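Long-range contact in glucose-1-phosphate uridylyltransferase (Sphingomonas elodea, PDB 2UX8), which probably catalyses the transfer of a uridylyl group from UTP to alpha-D-glucose 1-phosphate, giving UDP-glucose and diphosphate: residues Ile64-Arg69 with Val111-Pro116. Residues are numbered along the deposited sequence; the frame is centred on the assembly and turned at random.
Sequences IFVTGR and VRQQEP
One face of the Arg112 guanidinium is covered by the carbonyl of Gly68, whose O lies 3.2 Å from Arg112 NE but at a poor angle for a hydrogen bond. Arg69 O comes obliquely to the same group, 3.7 Å from Arg112 NH2. The edge of the Arg69 guanidinium is turned to the backbone of Gln114, but the two are modelled too close for the detail to be trusted. Its plane is turned 35° from that of Arg112. Bends at chi2 and chi3 bring the Arg112 chain back over Thr67 and Gly68, with CD 3.9 Å from Thr67 OG1. Both arginines have acidic partners in other chains: Arg112 forms salt bridges with Asp76 and Asp79 of the second subunit, and Arg69 with that same Asp79 and with Glu83 of a third. The shared carboxylate probably eases the repulsion between these like charges. An alanine in place of Arg112 would probably uncover the Gly68 carbonyl and leave Asp76 of the second subunit without its mate.

Before this turn the backbones pair as parallel strands. Val111 N bonds to Phe65 O, and Thr67 N to Val111 O. Gln113 N bonds to Thr67 O at 2.9 Å. On the face of Val66, Val111 CG2 packs 3.9 Å from both Val66 CB and Ile64 CD1. Gln113 CB touches Val66 CG2 and continues this layer.

Strand 62-67 lies between strands 16-21 and 108-112 in the parallel part of the nucleotidyltransferase sheet. Helix 119-125 packs on Val66 and Gln113, while Val111 carries the sheet antiparallel into the second subunit.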
loop_
_atom_site.group_PDB
_atom_site.type_symbol
_atom_site.label_atom_id
_atom_site.label_comp_id
_atom_site.label_asym_id
_atom_site.label_seq_id
_atom_site.Cartn_x
_atom_site.Cartn_y
_atom_site.Cartn_z
ATOM N N ILE C 64 -6.438 10.265 17.108
ATOM C CA ILE C 64 -6.076 10.910 15.862
ATOM C C ILE C 64 -4.592 10.678 15.636
ATOM O O ILE C 64 -3.741 11.142 16.386
ATOM C CB ILE C 64 -6.509 12.424 15.824
ATOM C CG1 ILE C 64 -5.309 13.328 15.617
ATOM C CG2 ILE C 64 -7.296 12.798 17.065
ATOM C CD1 ILE C 64 -5.118 13.726 14.181
ATOM N N PHE C 65 -4.312 9.870 14.616
ATOM C CA PHE C 65 -2.951 9.498 14.226
ATOM C C PHE C 65 -2.387 10.475 13.213
ATOM O O PHE C 65 -3.013 10.731 12.187
ATOM C CB PHE C 65 -2.917 8.115 13.547
ATOM C CG PHE C 65 -3.138 6.949 14.466
ATOM C CD1 PHE C 65 -3.686 7.113 15.734
ATOM C CD2 PHE C 65 -2.840 5.660 14.034
ATOM C CE1 PHE C 65 -3.937 6.010 16.549
ATOM C CE2 PHE C 65 -3.095 4.551 14.854
ATOM C CZ PHE C 65 -3.643 4.734 16.106
ATOM N N VAL C 66 -1.213 11.026 13.493
ATOM C CA VAL C 66 -0.570 11.907 12.528
ATOM C C VAL C 66 0.578 11.043 11.991
ATOM O O VAL C 66 1.594 10.846 12.658
ATOM C CB VAL C 66 -0.114 13.252 13.188
ATOM C CG1 VAL C 66 -0.190 13.144 14.659
ATOM C CG2 VAL C 66 1.272 13.645 12.730
ATOM N N THR C 67 0.360 10.496 10.792
ATOM C CA THR C 67 1.295 9.579 10.136
ATOM C C THR C 67 2.268 10.089 9.100
ATOM O O THR C 67 2.283 11.258 8.719
ATOM C CB THR C 67 0.556 8.438 9.437
ATOM O OG1 THR C 67 -0.687 8.930 8.929
ATOM C CG2 THR C 67 0.321 7.285 10.375
ATOM N N GLY C 68 3.072 9.140 8.634
ATOM C CA GLY C 68 4.071 9.403 7.625
ATOM C C GLY C 68 3.748 8.668 6.340
ATOM O O GLY C 68 2.621 8.201 6.123
ATOM N N ARG C 69 4.766 8.529 5.502
ATOM C CA ARG C 69 4.596 7.908 4.216
ATOM C C ARG C 69 4.483 6.397 4.120
ATOM O O ARG C 69 3.510 5.922 3.588
ATOM C CB ARG C 69 5.666 8.427 3.275
ATOM C CG ARG C 69 5.096 8.669 1.912
ATOM C CD ARG C 69 5.746 9.845 1.246
ATOM N NE ARG C 69 5.526 11.071 1.996
ATOM C CZ ARG C 69 6.506 11.788 2.515
ATOM N NH1 ARG C 69 7.741 11.378 2.358
ATOM N NH2 ARG C 69 6.269 12.914 3.164
ATOM N N VAL C 111 -4.031 11.749 9.581
ATOM C CA VAL C 111 -3.644 12.938 8.841
ATOM C C VAL C 111 -2.163 12.804 8.560
ATOM O O VAL C 111 -1.387 12.446 9.444
ATOM C CB VAL C 111 -3.900 14.239 9.610
ATOM C CG1 VAL C 111 -5.373 14.374 9.870
ATOM C CG2 VAL C 111 -3.104 14.270 10.901
ATOM N N ARG C 112 -1.775 13.065 7.317
ATOM C CA ARG C 112 -0.380 12.956 6.916
ATOM C C ARG C 112 0.422 14.170 7.353
ATOM O O ARG C 112 0.005 15.309 7.151
ATOM C CB ARG C 112 -0.289 12.791 5.398
ATOM C CG ARG C 112 -0.977 11.548 4.882
ATOM C CD ARG C 112 -0.211 10.294 5.268
ATOM N NE ARG C 112 0.610 9.797 4.168
ATOM C CZ ARG C 112 0.280 8.766 3.390
ATOM N NH1 ARG C 112 -0.859 8.114 3.598
ATOM N NH2 ARG C 112 1.084 8.389 2.402
ATOM N N GLN C 113 1.576 13.915 7.950
ATOM C CA GLN C 113 2.448 14.972 8.433
ATOM C C GLN C 113 3.150 15.648 7.269
ATOM O O GLN C 113 3.537 16.816 7.354
ATOM C CB GLN C 113 3.484 14.391 9.375
ATOM C CG GLN C 113 4.342 15.425 10.014
ATOM C CD GLN C 113 5.521 14.823 10.734
ATOM O OE1 GLN C 113 6.149 13.882 10.238
ATOM N NE2 GLN C 113 5.847 15.370 11.900
ATOM N N GLN C 114 3.314 14.886 6.190
ATOM C CA GLN C 114 3.950 15.346 4.960
ATOM C C GLN C 114 5.440 15.574 5.073
ATOM O O GLN C 114 6.207 15.023 4.298
ATOM C CB GLN C 114 3.278 16.618 4.460
ATOM C CG GLN C 114 1.875 16.397 3.936
ATOM C CD GLN C 114 1.239 17.681 3.460
ATOM O OE1 GLN C 114 1.928 18.676 3.214
ATOM N NE2 GLN C 114 -0.079 17.667 3.310
ATOM N N GLU C 115 5.849 16.386 6.036
ATOM C CA GLU C 115 7.268 16.688 6.235
ATOM C C GLU C 115 7.671 16.372 7.673
ATOM O O GLU C 115 7.006 16.793 8.617
ATOM C CB GLU C 115 7.519 18.168 5.937
ATOM C CG GLU C 115 6.790 18.662 4.688
ATOM C CD GLU C 115 6.923 20.161 4.460
ATOM O OE1 GLU C 115 7.662 20.823 5.212
ATOM O OE2 GLU C 115 6.288 20.681 3.519
ATOM N N PRO C 116 8.766 15.623 7.860
ATOM C CA PRO C 116 9.215 15.276 9.214
ATOM C C PRO C 116 9.852 16.454 9.946
ATOM O O PRO C 116 11.071 16.609 9.943
ATOM C CB PRO C 116 10.202 14.145 8.961
ATOM C CG PRO C 116 10.825 14.558 7.664
ATOM C CD PRO C 116 9.636 15.011 6.843
#